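Local coordinates for stringent starvation protein A homolog (Haemophilus influenzae, PDB 3LYK) that probably forms an equimolar complex with the RNA polymerase holoenzyme, though not with the core enzyme, and belongs to the glutathione S-transferase superfamily, at residues H19-E27 and R189-G197; D105-A113 and A124-I135. One frame throughout, in Å; residues are numbered along the deposited sequence.

Interaction 1 (19-27 with 189-197) joins the two domains: the first helix of the thioredoxin-like N-terminal domain meets the short helix at the end of the modelled chain. Interaction 2 (105-113 with 124-135) stays within the all-helical C-terminal domain, pairing two consecutive helices. Both are partly buried, but interaction 2 is more peripheral, its centre about 15 Å from that of the chain against about 9 Å for interaction 1. The interdomain contact combines an aromatic and aliphatic patch with hydrogen bonds and a salt bridge, whereas the hairpin contact is largely apolar, with no hydrogen bond between its segments. Helix 152-165 lies against both, and Gln-20 NE2 probably hydrogen-bonds Tyr-107 OH, 3.0 Å away.

Interaction 1: H19-E27 and R189-G197; sequences HQVKIVLAE and RDSFLQSVG
His-19 and Ser-195 meet in the aromatic, tightly packed part of this contact. With CG anti to the backbone N (chi1 -168°), the imidazole extends to the facing helix, and its NE2 donates to Ser-195 OG, 2.9 Å away and nearly in the ring plane. Ser-195 OG in turn donates to Phe-192 O at 2.6 Å, on a lone pair in the carbonyl plane, so the hydroxyl is fixed from two sides in a relay from imidazole to helix backbone. The Phe-192 ring lies obliquely beside His-19, the planes 54° apart, with His-19 CE1 3.6 Å from Phe-192 CE1. Val-196 CG1 also touches the imidazole, while Ile-23 sets CG1 against Ser-195 and CD1 near Phe-192 CD1. Trp-162 of helix 152-165 meets both aromatic rings.

The segment axes approach to 8.0 Å at 129°, an approach that the small residues Ala-26 and Ser-191 allow, their CA atoms 4.7 Å apart. This joins the first helix of the thioredoxin-like domain to the C-terminal end of the helical domain, across the interdomain interface of the GST fold.

The looser side is more open: exposed Gln-194 lays its amide NE2 against Ala-26 CB. At the end of helix 16-27 a charged pair takes over. Glu-27, its chain bent at chi2, turns its carboxylate to Arg-189, which grips it side-on: NE and NH2 both donate to Glu-27 OE2, the NE bond being 3.0 Å, from one face of the carboxylate and tilted out of its plane. A weak bond runs from NH2 to OE1. Ser-191 OG also lies 2.5 Å from Glu-27 OE2, too short for the details of that bond to be trusted, and a water bridges this oxygen to Ser-191 N. Phe-150 packs against Arg-189 in a cation-pi contact.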
loop_
_atom_site.group_PDB
_atom_site.type_symbol
_atom_site.label_atom_id
_atom_site.label_comp_id
_atom_site.label_asym_id
_atom_site.label_seq_id
_atom_site.Cartn_x
_atom_site.Cartn_y
_atom_site.Cartn_z
ATOM N N HIS B 19 -2.590 -8.499 14.050
ATOM C CA HIS B 19 -1.996 -9.835 14.059
ATOM C C HIS B 19 -0.806 -9.958 13.057
ATOM O O HIS B 19 0.263 -10.467 13.404
ATOM C CB HIS B 19 -3.075 -10.900 13.839
ATOM C CG HIS B 19 -2.593 -12.289 14.119
ATOM N ND1 HIS B 19 -3.362 -13.408 13.887
ATOM C CD2 HIS B 19 -1.403 -12.737 14.606
ATOM C CE1 HIS B 19 -2.663 -14.488 14.199
ATOM N NE2 HIS B 19 -1.469 -14.105 14.633
ATOM N N GLN B 20 -0.985 -9.454 11.826
ATOM C CA GLN B 20 0.111 -9.434 10.855
ATOM C C GLN B 20 1.399 -8.816 11.453
ATOM O O GLN B 20 2.498 -9.373 11.310
ATOM C CB GLN B 20 -0.258 -8.586 9.614
ATOM C CG GLN B 20 -1.466 -9.050 8.818
ATOM C CD GLN B 20 -1.788 -8.053 7.693
ATOM O OE1 GLN B 20 -1.467 -6.868 7.784
ATOM N NE2 GLN B 20 -2.447 -8.521 6.675
ATOM N N VAL B 21 1.245 -7.641 12.061
ATOM C CA VAL B 21 2.364 -6.907 12.596
ATOM C C VAL B 21 3.038 -7.667 13.769
ATOM O O VAL B 21 4.295 -7.765 13.837
ATOM C CB VAL B 21 1.949 -5.458 13.027
ATOM C CG1 VAL B 21 3.114 -4.736 13.747
ATOM C CG2 VAL B 21 1.569 -4.619 11.771
ATOM N N LYS B 22 2.225 -8.262 14.644
ATOM C CA LYS B 22 2.832 -9.062 15.766
ATOM C C LYS B 22 3.613 -10.235 15.265
ATOM O O LYS B 22 4.592 -10.581 15.842
ATOM C CB LYS B 22 1.792 -9.558 16.781
ATOM C CG LYS B 22 1.062 -8.439 17.504
ATOM C CD LYS B 22 -0.082 -9.100 18.309
ATOM C CE LYS B 22 -0.681 -8.147 19.284
ATOM N NZ LYS B 22 -1.906 -8.795 19.841
ATOM N N ILE B 23 3.196 -10.865 14.183
ATOM C CA ILE B 23 3.997 -11.973 13.662
ATOM C C ILE B 23 5.356 -11.439 13.192
ATOM O O ILE B 23 6.415 -12.019 13.476
ATOM C CB ILE B 23 3.279 -12.640 12.513
ATOM C CG1 ILE B 23 2.017 -13.315 13.034
ATOM C CG2 ILE B 23 4.220 -13.650 11.808
ATOM C CD1 ILE B 23 1.113 -13.837 11.886
ATOM N N VAL B 24 5.335 -10.300 12.503
ATOM C CA VAL B 24 6.629 -9.732 12.014
ATOM C C VAL B 24 7.533 -9.303 13.154
ATOM O O VAL B 24 8.738 -9.593 13.132
ATOM C CB VAL B 24 6.394 -8.589 10.977
ATOM C CG1 VAL B 24 7.705 -7.931 10.592
ATOM C CG2 VAL B 24 5.642 -9.216 9.727
ATOM N N LEU B 25 6.967 -8.652 14.168
ATOM C CA LEU B 25 7.765 -8.289 15.361
ATOM C C LEU B 25 8.438 -9.510 16.016
ATOM O O LEU B 25 9.605 -9.415 16.394
ATOM C CB LEU B 25 6.935 -7.526 16.399
ATOM C CG LEU B 25 6.547 -6.085 16.016
ATOM C CD1 LEU B 25 5.313 -5.573 16.793
ATOM C CD2 LEU B 25 7.725 -5.132 16.218
ATOM N N ALA B 26 7.726 -10.648 16.073
ATOM C CA ALA B 26 8.233 -11.848 16.702
ATOM C C ALA B 26 9.258 -12.534 15.801
ATOM O O ALA B 26 10.262 -13.008 16.304
ATOM C CB ALA B 26 7.082 -12.803 17.068
ATOM N N GLU B 27 9.026 -12.554 14.480
ATOM C CA GLU B 27 10.027 -13.081 13.571
ATOM C C GLU B 27 11.358 -12.372 13.750
ATOM O O GLU B 27 12.397 -13.011 13.733
ATOM C CB GLU B 27 9.619 -12.917 12.109
ATOM C CG GLU B 27 8.703 -13.975 11.556
ATOM C CD GLU B 27 9.397 -15.361 11.423
ATOM O OE1 GLU B 27 10.573 -15.419 10.966
ATOM O OE2 GLU B 27 8.742 -16.381 11.739
ATOM N N ARG B 189 5.120 -22.168 14.042
ATOM C CA ARG B 189 6.378 -21.403 13.997
ATOM C C ARG B 189 6.494 -20.623 15.282
ATOM O O ARG B 189 5.469 -20.155 15.792
ATOM C CB ARG B 189 6.353 -20.381 12.838
ATOM C CG ARG B 189 6.682 -20.948 11.513
ATOM C CD ARG B 189 6.701 -19.806 10.464
ATOM N NE ARG B 189 7.932 -19.016 10.487
ATOM C CZ ARG B 189 9.075 -19.353 9.877
ATOM N NH1 ARG B 189 9.193 -20.485 9.216
ATOM N NH2 ARG B 189 10.128 -18.552 9.938
ATOM N N ASP B 190 7.719 -20.430 15.797
ATOM C CA ASP B 190 7.911 -19.640 17.037
ATOM C C ASP B 190 7.218 -18.281 16.996
ATOM O O ASP B 190 6.641 -17.830 18.011
ATOM C CB ASP B 190 9.401 -19.378 17.346
ATOM C CG ASP B 190 10.121 -20.630 17.900
ATOM O OD1 ASP B 190 9.421 -21.625 18.264
ATOM O OD2 ASP B 190 11.386 -20.619 17.977
ATOM N N SER B 191 7.275 -17.622 15.836
ATOM C CA SER B 191 6.719 -16.245 15.761
ATOM C C SER B 191 5.202 -16.266 15.846
ATOM O O SER B 191 4.591 -15.414 16.474
ATOM C CB SER B 191 7.190 -15.515 14.478
ATOM O OG SER B 191 6.835 -16.254 13.299
ATOM N N PHE B 192 4.593 -17.219 15.173
ATOM C CA PHE B 192 3.152 -17.316 15.196
ATOM C C PHE B 192 2.685 -17.631 16.617
ATOM O O PHE B 192 1.757 -16.980 17.122
ATOM C CB PHE B 192 2.614 -18.359 14.215
ATOM C CG PHE B 192 1.134 -18.269 14.049
ATOM C CD1 PHE B 192 0.584 -17.479 13.043
ATOM C CD2 PHE B 192 0.288 -18.894 14.956
ATOM C CE1 PHE B 192 -0.816 -17.335 12.928
ATOM C CE2 PHE B 192 -1.100 -18.782 14.861
ATOM C CZ PHE B 192 -1.675 -17.998 13.843
ATOM N N LEU B 193 3.351 -18.598 17.261
ATOM C CA LEU B 193 3.090 -18.921 18.682
ATOM C C LEU B 193 3.130 -17.689 19.574
ATOM O O LEU B 193 2.178 -17.440 20.307
ATOM C CB LEU B 193 4.077 -19.969 19.201
ATOM C CG LEU B 193 3.966 -21.304 18.470
ATOM C CD1 LEU B 193 5.174 -22.181 18.832
ATOM C CD2 LEU B 193 2.644 -21.986 18.869
ATOM N N GLN B 194 4.194 -16.883 19.481
ATOM C CA GLN B 194 4.225 -15.622 20.209
ATOM C C GLN B 194 3.120 -14.665 19.838
ATOM O O GLN B 194 2.645 -13.931 20.695
ATOM C CB GLN B 194 5.538 -14.890 19.990
ATOM C CG GLN B 194 6.702 -15.481 20.773
ATOM C CD GLN B 194 7.996 -14.866 20.333
ATOM O OE1 GLN B 194 8.868 -15.556 19.814
ATOM N NE2 GLN B 194 8.112 -13.545 20.486
ATOM N N SER B 195 2.710 -14.641 18.569
ATOM C CA SER B 195 1.706 -13.651 18.155
ATOM C C SER B 195 0.319 -13.906 18.725
ATOM O O SER B 195 -0.463 -12.958 18.853
ATOM C CB SER B 195 1.617 -13.554 16.624
ATOM O OG SER B 195 0.985 -14.700 16.060
ATOM N N VAL B 196 -0.010 -15.177 18.999
ATOM C CA VAL B 196 -1.336 -15.531 19.541
ATOM C C VAL B 196 -1.248 -15.892 21.014
ATOM O O VAL B 196 -2.186 -16.498 21.570
ATOM C CB VAL B 196 -2.008 -16.715 18.768
ATOM C CG1 VAL B 196 -2.136 -16.399 17.274
ATOM C CG2 VAL B 196 -1.257 -18.047 18.978
ATOM N N GLY B 197 -0.110 -15.558 21.631
ATOM C CA GLY B 197 0.161 -15.866 23.041
ATOM C C GLY B 197 -0.620 -14.975 23.992
ATOM O O GLY B 197 -0.808 -13.783 23.721
HETATM O O HOH W 1 9.294 -18.184 13.746
#

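Interaction 2: D105-A113 and A124-I135; sequences DWYPTLAKA and ALKQLKEELLGI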
loop_
_atom_site.group_PDB
_atom_site.type_symbol
_atom_site.label_atom_id
_atom_site.label_comp_id
_atom_site.label_asym_id
_atom_site.label_seq_id
_atom_site.Cartn_x
_atom_site.Cartn_y
_atom_site.Cartn_z
ATOM N N ASP B 105 -9.330 -9.088 -2.105
ATOM C CA ASP B 105 -10.282 -10.129 -2.456
ATOM C C ASP B 105 -10.768 -10.973 -1.240
ATOM O O ASP B 105 -11.964 -11.257 -1.133
ATOM C CB ASP B 105 -9.672 -11.102 -3.474
ATOM C CG ASP B 105 -9.262 -10.429 -4.806
ATOM O OD1 ASP B 105 -8.641 -11.123 -5.642
ATOM O OD2 ASP B 105 -9.544 -9.238 -5.025
ATOM N N TRP B 106 -9.855 -11.402 -0.350
ATOM C CA TRP B 106 -10.251 -12.301 0.747
ATOM C C TRP B 106 -10.635 -11.604 2.028
ATOM O O TRP B 106 -11.630 -11.975 2.637
ATOM C CB TRP B 106 -9.185 -13.342 1.025
ATOM C CG TRP B 106 -8.964 -14.282 -0.100
ATOM C CD1 TRP B 106 -9.792 -14.502 -1.176
ATOM C CD2 TRP B 106 -7.879 -15.192 -0.240
ATOM N NE1 TRP B 106 -9.260 -15.471 -1.993
ATOM C CE2 TRP B 106 -8.087 -15.913 -1.440
ATOM C CE3 TRP B 106 -6.746 -15.485 0.543
ATOM C CZ2 TRP B 106 -7.192 -16.891 -1.891
ATOM C CZ3 TRP B 106 -5.863 -16.459 0.102
ATOM C CH2 TRP B 106 -6.084 -17.149 -1.104
ATOM N N TYR B 107 -9.890 -10.573 2.444
ATOM C CA TYR B 107 -10.167 -9.904 3.705
ATOM C C TYR B 107 -11.601 -9.368 3.895
ATOM O O TYR B 107 -12.122 -9.433 5.030
ATOM C CB TYR B 107 -9.101 -8.844 4.029
ATOM C CG TYR B 107 -7.783 -9.387 4.620
ATOM C CD1 TYR B 107 -7.306 -10.654 4.293
ATOM C CD2 TYR B 107 -7.030 -8.616 5.518
ATOM C CE1 TYR B 107 -6.114 -11.161 4.827
ATOM C CE2 TYR B 107 -5.818 -9.106 6.052
ATOM C CZ TYR B 107 -5.380 -10.388 5.698
ATOM O OH TYR B 107 -4.210 -10.888 6.236
ATOM N N PRO B 108 -12.220 -8.769 2.831
ATOM C CA PRO B 108 -13.600 -8.275 3.055
ATOM C C PRO B 108 -14.600 -9.395 3.270
ATOM O O PRO B 108 -15.527 -9.213 4.028
ATOM C CB PRO B 108 -13.944 -7.511 1.753
ATOM C CG PRO B 108 -12.569 -7.073 1.206
ATOM C CD PRO B 108 -11.645 -8.233 1.566
ATOM N N THR B 109 -14.401 -10.526 2.610
ATOM C CA THR B 109 -15.230 -11.709 2.794
ATOM C C THR B 109 -15.086 -12.248 4.237
ATOM O O THR B 109 -16.080 -12.588 4.896
ATOM C CB THR B 109 -14.866 -12.784 1.771
ATOM O OG1 THR B 109 -14.839 -12.194 0.481
ATOM C CG2 THR B 109 -15.890 -13.967 1.758
ATOM N N LEU B 110 -13.854 -12.272 4.739
ATOM C CA LEU B 110 -13.610 -12.638 6.131
ATOM C C LEU B 110 -14.333 -11.703 7.070
ATOM O O LEU B 110 -14.948 -12.160 8.018
ATOM C CB LEU B 110 -12.092 -12.684 6.453
ATOM C CG LEU B 110 -11.703 -13.063 7.887
ATOM C CD1 LEU B 110 -12.209 -14.485 8.239
ATOM C CD2 LEU B 110 -10.174 -12.896 8.117
ATOM N N ALA B 111 -14.272 -10.394 6.819
ATOM C CA ALA B 111 -14.986 -9.440 7.669
ATOM C C ALA B 111 -16.528 -9.664 7.658
ATOM O O ALA B 111 -17.190 -9.517 8.682
ATOM C CB ALA B 111 -14.667 -8.022 7.284
ATOM N N LYS B 112 -17.065 -9.973 6.485
ATOM C CA LYS B 112 -18.489 -10.313 6.305
ATOM C C LYS B 112 -18.796 -11.550 7.171
ATOM O O LYS B 112 -19.819 -11.598 7.883
ATOM C CB LYS B 112 -18.717 -10.625 4.819
ATOM C CG LYS B 112 -20.150 -10.561 4.296
ATOM C CD LYS B 112 -20.210 -10.996 2.810
ATOM C CE LYS B 112 -21.369 -11.961 2.524
ATOM N NZ LYS B 112 -20.999 -12.871 1.382
ATOM N N ALA B 113 -17.890 -12.534 7.127
ATOM C CA ALA B 113 -18.048 -13.787 7.877
ATOM C C ALA B 113 -18.043 -13.588 9.382
ATOM O O ALA B 113 -18.572 -14.400 10.103
ATOM C CB ALA B 113 -16.996 -14.826 7.466
ATOM N N ALA B 124 -20.406 -16.149 3.271
ATOM C CA ALA B 124 -18.987 -15.753 3.291
ATOM C C ALA B 124 -18.066 -16.942 3.587
ATOM O O ALA B 124 -17.093 -17.178 2.858
ATOM C CB ALA B 124 -18.775 -14.636 4.271
ATOM N N LEU B 125 -18.395 -17.725 4.615
ATOM C CA LEU B 125 -17.624 -18.930 4.938
ATOM C C LEU B 125 -17.525 -19.943 3.799
ATOM O O LEU B 125 -16.439 -20.479 3.525
ATOM C CB LEU B 125 -18.148 -19.618 6.195
ATOM C CG LEU B 125 -18.037 -18.853 7.520
ATOM C CD1 LEU B 125 -18.679 -19.643 8.664
ATOM C CD2 LEU B 125 -16.572 -18.512 7.851
ATOM N N LYS B 126 -18.641 -20.205 3.125
ATOM C CA LYS B 126 -18.609 -21.147 2.009
ATOM C C LYS B 126 -17.753 -20.613 0.867
ATOM O O LYS B 126 -16.986 -21.364 0.251
ATOM C CB LYS B 126 -20.019 -21.473 1.499
ATOM C CG LYS B 126 -20.050 -22.671 0.514
ATOM C CD LYS B 126 -21.359 -23.468 0.636
ATOM C CE LYS B 126 -22.551 -22.708 0.013
ATOM N NZ LYS B 126 -22.628 -23.020 -1.437
ATOM N N GLN B 127 -17.884 -19.319 0.592
ATOM C CA GLN B 127 -17.099 -18.692 -0.454
ATOM C C GLN B 127 -15.584 -18.758 -0.162
ATOM O O GLN B 127 -14.798 -19.133 -1.036
ATOM C CB GLN B 127 -17.563 -17.247 -0.690
ATOM C CG GLN B 127 -17.200 -16.716 -2.105
ATOM C CD GLN B 127 -16.950 -15.193 -2.142
ATOM O OE1 GLN B 127 -17.742 -14.409 -1.627
ATOM N NE2 GLN B 127 -15.844 -14.784 -2.758
ATOM N N LEU B 128 -15.178 -18.404 1.061
ATOM C CA LEU B 128 -13.742 -18.465 1.440
ATOM C C LEU B 128 -13.199 -19.876 1.391
ATOM O O LEU B 128 -12.103 -20.119 0.891
ATOM C CB LEU B 128 -13.508 -17.868 2.827
ATOM C CG LEU B 128 -13.326 -16.354 2.823
ATOM C CD1 LEU B 128 -13.300 -15.833 4.234
ATOM C CD2 LEU B 128 -12.061 -15.935 2.052
ATOM N N LYS B 129 -14.002 -20.802 1.906
ATOM C CA LYS B 129 -13.711 -22.229 1.844
ATOM C C LYS B 129 -13.485 -22.731 0.406
ATOM O O LYS B 129 -12.461 -23.371 0.122
ATOM C CB LYS B 129 -14.829 -23.017 2.538
ATOM C CG LYS B 129 -14.479 -24.453 2.847
ATOM C CD LYS B 129 -15.491 -25.074 3.769
ATOM C CE LYS B 129 -14.953 -26.384 4.264
ATOM N NZ LYS B 129 -15.855 -26.921 5.308
ATOM N N GLU B 130 -14.414 -22.428 -0.500
ATOM C CA GLU B 130 -14.248 -22.839 -1.900
ATOM C C GLU B 130 -12.956 -22.254 -2.494
ATOM O O GLU B 130 -12.133 -22.986 -3.063
ATOM C CB GLU B 130 -15.433 -22.410 -2.755
ATOM C CG GLU B 130 -16.715 -23.207 -2.558
ATOM C CD GLU B 130 -17.882 -22.659 -3.402
ATOM O OE1 GLU B 130 -18.390 -23.406 -4.277
ATOM O OE2 GLU B 130 -18.279 -21.476 -3.198
ATOM N N GLU B 131 -12.777 -20.941 -2.335
ATOM C CA GLU B 131 -11.597 -20.254 -2.869
ATOM C C GLU B 131 -10.263 -20.793 -2.369
ATOM O O GLU B 131 -9.342 -21.010 -3.157
ATOM C CB GLU B 131 -11.698 -18.756 -2.631
ATOM C CG GLU B 131 -12.245 -18.026 -3.845
ATOM C CD GLU B 131 -13.053 -16.795 -3.492
ATOM O OE1 GLU B 131 -13.025 -16.340 -2.314
ATOM O OE2 GLU B 131 -13.727 -16.278 -4.409
ATOM N N LEU B 132 -10.155 -21.016 -1.062
ATOM C CA LEU B 132 -8.936 -21.588 -0.517
ATOM C C LEU B 132 -8.678 -23.022 -1.020
ATOM O O LEU B 132 -7.549 -23.366 -1.390
ATOM C CB LEU B 132 -8.922 -21.485 1.011
ATOM C CG LEU B 132 -8.582 -20.055 1.476
ATOM C CD1 LEU B 132 -9.185 -19.755 2.808
ATOM C CD2 LEU B 132 -7.070 -19.813 1.491
ATOM N N LEU B 133 -9.724 -23.841 -1.070
ATOM C CA LEU B 133 -9.596 -25.163 -1.688
ATOM C C LEU B 133 -9.131 -25.046 -3.152
ATOM O O LEU B 133 -8.208 -25.745 -3.571
ATOM C CB LEU B 133 -10.885 -26.002 -1.531
ATOM C CG LEU B 133 -11.077 -26.626 -0.128
ATOM C CD1 LEU B 133 -12.400 -27.399 -0.037
ATOM C CD2 LEU B 133 -9.896 -27.535 0.315
ATOM N N GLY B 134 -9.722 -24.109 -3.890
ATOM C CA GLY B 134 -9.334 -23.824 -5.273
ATOM C C GLY B 134 -7.855 -23.554 -5.501
ATOM O O GLY B 134 -7.307 -23.953 -6.527
ATOM N N ILE B 135 -7.191 -22.893 -4.553
ATOM C CA ILE B 135 -5.746 -22.617 -4.715
ATOM C C ILE B 135 -4.810 -23.674 -4.118
ATOM O O ILE B 135 -3.591 -23.524 -4.139
ATOM C CB ILE B 135 -5.343 -21.152 -4.329
ATOM C CG1 ILE B 135 -5.733 -20.800 -2.888
ATOM C CG2 ILE B 135 -5.970 -20.169 -5.305
ATOM C CD1 ILE B 135 -4.775 -21.311 -1.848
#
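Trp-106 and Leu-128 begin the apolar part of this contact, which makes up most of it. Leu-128 reaches between the turns of the facing helix: its CD2 lies 4.0 Å from Trp-106 CB, its CG meets Thr-109 CG2 at 3.7 Å, and its CD1 rests against the backbone of Leu-110. The indole extends along helix 118-134, carried there by a chi1 of -65° that sets CG anti to the carbonyl carbon. Its six-membered ring meets Leu-132 CD2, 3.8 Å from CZ3, and CH2 approaches Ile-135 CG1 more loosely. Thr-109 places its methyl, not its hydroxyl, against the other helix; OG1 instead turns back to Asp-105 O in a weak bond.

Small side chains bring the backbones close where the helices converge. Ala-124 CB lies 3.4 Å from Thr-109 O and also touches Ala-113, whose CB meets Leu-125 CD2. The CA atoms of Ala-113 and Ala-124 are only 5.1 Å apart.

Polar groups gather at the margin, and none hydrogen-bonds between the two segments. Gln-127 NE2 donates to Glu-131 OE2 at 3.1 Å, one turn further along the same helix, tying the two side chains together beside the indole. The Glu-131 carboxylate is turned 22° from the ring plane, its OE1 3.9 Å from Trp-106 NE1. Lys-112 lays its chain over Ala-124 and makes a weak hydrogen bond through NZ to Ser-123 OG, just before Ala-124 on the same helix.

The segment axes run at 145°, 8.9 Å apart at closest. Leu-160 of helix 152-165 packs on Trp-106 and Leu-164 on Leu-128 and Leu-132, covering a roughly antiparallel helical hairpin of the all-helical C-terminal domain of the glutathione S-transferase fold.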